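Local coordinates for Kid toxin protein (Escherichia coli, PDB 1M1F) that acts as the toxin of a plasmid-borne toxin-antitoxin system, probably as an endoribonuclease, killing daughter cells that have lost the plasmid, at residues Trp7-Asp12 / Arg23-Val28. Residues are numbered along the deposited sequence; the frame is centred on the assembly and turned at random.
Sequences WLVSLD and RPVLIV
The antiparallel β-hairpin formed by strands 5-10 and 22-27 in this PemK/MazF-family toxin illustrates how one pair of strands can pack closely around V9 and V25 yet loosely at L8 and P24. Two hydrogen-bonded pairs join the backbones. Between W7 and V25 both bonds lie in the carbonyl planes, W7 N to V25 O at 2.9 Å and V25 N to W7 O at 2.8 Å. At V9 and R23 the bonds stay straight at the hydrogen, but the donors sit about 40° above the carbonyl planes, off the lone pairs.

The tight face carries W7, V9, R23 and V25. The V9 side chain crosses that of V25 at about a right angle, its CG1 (chi1 67°, between N and the carbonyl carbon) 3.7 Å from V25 CG2. From just beyond strand 5-10, L11 reaches in: CD2 meets V25 CG1 tip to tip, and CD1 rests 3.8 Å from R23 CD. Helix 82-85 lies over V9 and V25 through M82, and the R23 guanidinium is hydrogen-bonded from NE to Q20 O and from NH1 to V45 O.

The looser side is the partly exposed, non-hydrogen-bonded pair L8 and P24: L8 CD1 rests on the backbone at R23 C (3.6 Å), while the two side chains meet only at 4.3 Å, L8 CD1 to P24 CD.

Back on the V9/V25 face, I27 CD1 meets the W7 indole obliquely, 3.3 Å from W7 NE1, which is hydrogen-bonded to E5 OE1.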
ATOM      1  N   TRP A   7      -2.524  -5.619 -14.225  1.00  6.34           N
ATOM      2  CA  TRP A   7      -1.750  -4.745 -15.105  1.00  6.92           C
ATOM      3  C   TRP A   7      -0.279  -5.111 -15.033  1.00  6.87           C
ATOM      4  O   TRP A   7       0.230  -5.434 -13.961  1.00  7.55           O
ATOM      5  CB  TRP A   7      -1.924  -3.268 -14.712  1.00  6.77           C
ATOM      6  CG  TRP A   7      -3.274  -2.693 -15.007  1.00  7.24           C
ATOM      7  CD1 TRP A   7      -4.472  -3.145 -14.553  1.00  7.52           C
ATOM      8  CD2 TRP A   7      -3.565  -1.568 -15.844  1.00  8.01           C
ATOM      9  NE1 TRP A   7      -5.496  -2.371 -15.047  1.00  7.79           N
ATOM     10  CE2 TRP A   7      -4.962  -1.392 -15.840  1.00  8.25           C
ATOM     11  CE3 TRP A   7      -2.782  -0.681 -16.590  1.00  8.92           C
ATOM     12  CZ2 TRP A   7      -5.587  -0.382 -16.555  1.00  8.82           C
ATOM     13  CZ3 TRP A   7      -3.404   0.321 -17.301  1.00  9.42           C
ATOM     14  CH2 TRP A   7      -4.791   0.469 -17.270  1.00  9.63           C
ATOM     15  N   LEU A   8       0.408  -5.071 -16.172  1.00  7.28           N
ATOM     16  CA  LEU A   8       1.849  -5.268 -16.212  1.00  7.96           C
ATOM     17  C   LEU A   8       2.513  -3.902 -16.054  1.00  7.65           C
ATOM     18  O   LEU A   8       2.263  -3.000 -16.845  1.00  8.44           O
ATOM     19  CB  LEU A   8       2.249  -5.889 -17.543  1.00  8.52           C
ATOM     20  CG  LEU A   8       3.745  -6.166 -17.698  1.00  9.72           C
ATOM     21  CD1 LEU A   8       4.238  -7.218 -16.745  1.00 10.06           C
ATOM     22  CD2 LEU A   8       4.066  -6.551 -19.139  1.00 11.38           C
ATOM     23  N   VAL A   9       3.371  -3.755 -15.050  1.00  7.24           N
ATOM     24  CA  VAL A   9       3.971  -2.454 -14.781  1.00  8.16           C
ATOM     25  C   VAL A   9       5.317  -2.579 -14.089  1.00  8.26           C
ATOM     26  O   VAL A   9       5.555  -3.522 -13.333  1.00  7.93           O
ATOM     27  CB  VAL A   9       2.985  -1.585 -13.925  1.00  8.05           C
ATOM     28  CG1 VAL A   9       2.794  -2.155 -12.510  1.00  8.70           C
ATOM     29  CG2 VAL A   9       3.421  -0.118 -13.899  1.00  8.49           C
ATOM     30  N   SER A  10       6.202  -1.618 -14.371  1.00  8.71           N
ATOM     31  CA  SER A  10       7.475  -1.519 -13.669  1.00  9.36           C
ATOM     32  C   SER A  10       7.299  -0.948 -12.274  1.00  9.16           C
ATOM     33  O   SER A  10       6.727   0.121 -12.107  1.00  9.67           O
ATOM     34  CB  SER A  10       8.451  -0.626 -14.431  1.00  9.71           C
ATOM     35  OG  SER A  10       9.676  -0.536 -13.712  1.00 11.16           O
ATOM     36  N   LEU A  11       7.814  -1.673 -11.293  1.00  9.16           N
ATOM     37  CA  LEU A  11       7.816  -1.227  -9.900  1.00 10.14           C
ATOM     38  C   LEU A  11       9.141  -0.582  -9.499  1.00 10.38           C
ATOM     39  O   LEU A  11       9.295  -0.125  -8.366  1.00 10.81           O
ATOM     40  CB  LEU A  11       7.561  -2.426  -8.989  1.00 10.57           C
ATOM     41  CG  LEU A  11       6.198  -3.108  -9.138  1.00 11.75           C
ATOM     42  CD1 LEU A  11       6.090  -4.335  -8.244  1.00 13.38           C
ATOM     43  CD2 LEU A  11       5.092  -2.116  -8.832  1.00 12.23           C
ATOM     44  N   ASP A  12      10.091  -0.535 -10.425  1.00 10.57           N
ATOM     45  CA  ASP A  12      11.419  -0.003 -10.131  1.00 10.91           C
ATOM     46  C   ASP A  12      11.427   1.523 -10.213  1.00 10.73           C
ATOM     47  O   ASP A  12      10.563   2.114 -10.852  1.00 11.23           O
ATOM     48  CB  ASP A  12      12.446  -0.590 -11.109  1.00 11.41           C
ATOM     49  CG  ASP A  12      12.604  -2.099 -10.976  1.00 12.83           C
ATOM     50  OD1 ASP A  12      12.594  -2.644  -9.846  1.00 12.70           O
ATOM     51  OD2 ASP A  12      12.758  -2.839 -11.979  1.00 17.00           O
ATOM     52  N   ARG A  23       6.314  -6.468 -13.497  1.00  9.42           N
ATOM     53  CA  ARG A  23       5.531  -7.659 -13.228  1.00  8.95           C
ATOM     54  C   ARG A  23       4.059  -7.314 -13.171  1.00  8.68           C
ATOM     55  O   ARG A  23       3.672  -6.148 -13.113  1.00  8.45           O
ATOM     56  CB  ARG A  23       5.973  -8.275 -11.900  1.00  9.60           C
ATOM     57  CG  ARG A  23       5.725  -7.387 -10.702  1.00  9.87           C
ATOM     58  CD  ARG A  23       6.215  -7.967  -9.390  1.00 10.42           C
ATOM     59  NE  ARG A  23       7.637  -8.298  -9.414  1.00 11.88           N
ATOM     60  CZ  ARG A  23       8.133  -9.527  -9.505  1.00 12.90           C
ATOM     61  NH1 ARG A  23       7.344 -10.593  -9.571  1.00 13.60           N
ATOM     62  NH2 ARG A  23       9.448  -9.699  -9.526  1.00 14.18           N
ATOM     63  N   PRO A  24       3.222  -8.340 -13.200  1.00  8.10           N
ATOM     64  CA  PRO A  24       1.787  -8.126 -13.052  1.00  7.44           C
ATOM     65  C   PRO A  24       1.487  -7.648 -11.644  1.00  6.87           C
ATOM     66  O   PRO A  24       2.140  -8.072 -10.679  1.00  7.04           O
ATOM     67  CB  PRO A  24       1.185  -9.519 -13.284  1.00  7.73           C
ATOM     68  CG  PRO A  24       2.282 -10.344 -13.846  1.00  9.40           C
ATOM     69  CD  PRO A  24       3.554  -9.759 -13.375  1.00  9.15           C
ATOM     70  N   VAL A  25       0.524  -6.746 -11.561  1.00  6.21           N
ATOM     71  CA  VAL A  25       0.010  -6.267 -10.287  1.00  6.13           C
ATOM     72  C   VAL A  25      -1.513  -6.292 -10.349  1.00  6.18           C
ATOM     73  O   VAL A  25      -2.104  -6.175 -11.428  1.00  6.83           O
ATOM     74  CB  VAL A  25       0.513  -4.846  -9.905  1.00  6.09           C
ATOM     75  CG1 VAL A  25       2.033  -4.780  -9.894  1.00  6.65           C
ATOM     76  CG2 VAL A  25      -0.069  -3.799 -10.814  1.00  6.51           C
ATOM     77  N   LEU A  26      -2.144  -6.479  -9.197  1.00  6.14           N
ATOM     78  CA  LEU A  26      -3.598  -6.543  -9.092  1.00  5.74           C
ATOM     79  C   LEU A  26      -4.139  -5.266  -8.476  1.00  5.83           C
ATOM     80  O   LEU A  26      -3.693  -4.865  -7.405  1.00  5.51           O
ATOM     81  CB  LEU A  26      -3.992  -7.743  -8.227  1.00  6.02           C
ATOM     82  CG  LEU A  26      -5.482  -7.971  -7.969  1.00  6.54           C
ATOM     83  CD1 LEU A  26      -6.210  -8.237  -9.281  1.00  8.29           C
ATOM     84  CD2 LEU A  26      -5.681  -9.113  -6.994  1.00  7.68           C
ATOM     85  N   ILE A  27      -5.101  -4.628  -9.137  1.00  6.17           N
ATOM     86  CA  ILE A  27      -5.683  -3.388  -8.627  1.00  7.00           C
ATOM     87  C   ILE A  27      -6.653  -3.676  -7.490  1.00  6.79           C
ATOM     88  O   ILE A  27      -7.578  -4.474  -7.620  1.00  7.30           O
ATOM     89  CB  ILE A  27      -6.360  -2.589  -9.771  1.00  7.74           C
ATOM     90  CG1 ILE A  27      -5.300  -2.197 -10.822  1.00 10.84           C
ATOM     91  CG2 ILE A  27      -7.078  -1.352  -9.215  1.00  7.83           C
ATOM     92  CD1 ILE A  27      -5.769  -1.281 -11.950  1.00 12.51           C
ATOM     93  N   VAL A  28      -6.413  -3.019  -6.362  1.00  6.50           N
ATOM     94  CA  VAL A  28      -7.212  -3.165  -5.145  1.00  7.30           C
ATOM     95  C   VAL A  28      -8.353  -2.156  -5.036  1.00  6.80           C
ATOM     96  O   VAL A  28      -9.428  -2.478  -4.539  1.00  7.52           O
ATOM     97  CB  VAL A  28      -6.287  -2.986  -3.903  1.00  7.70           C
ATOM     98  CG1 VAL A  28      -7.065  -2.945  -2.591  1.00  8.25           C
ATOM     99  CG2 VAL A  28      -5.237  -4.088  -3.872  1.00  8.36           C
TER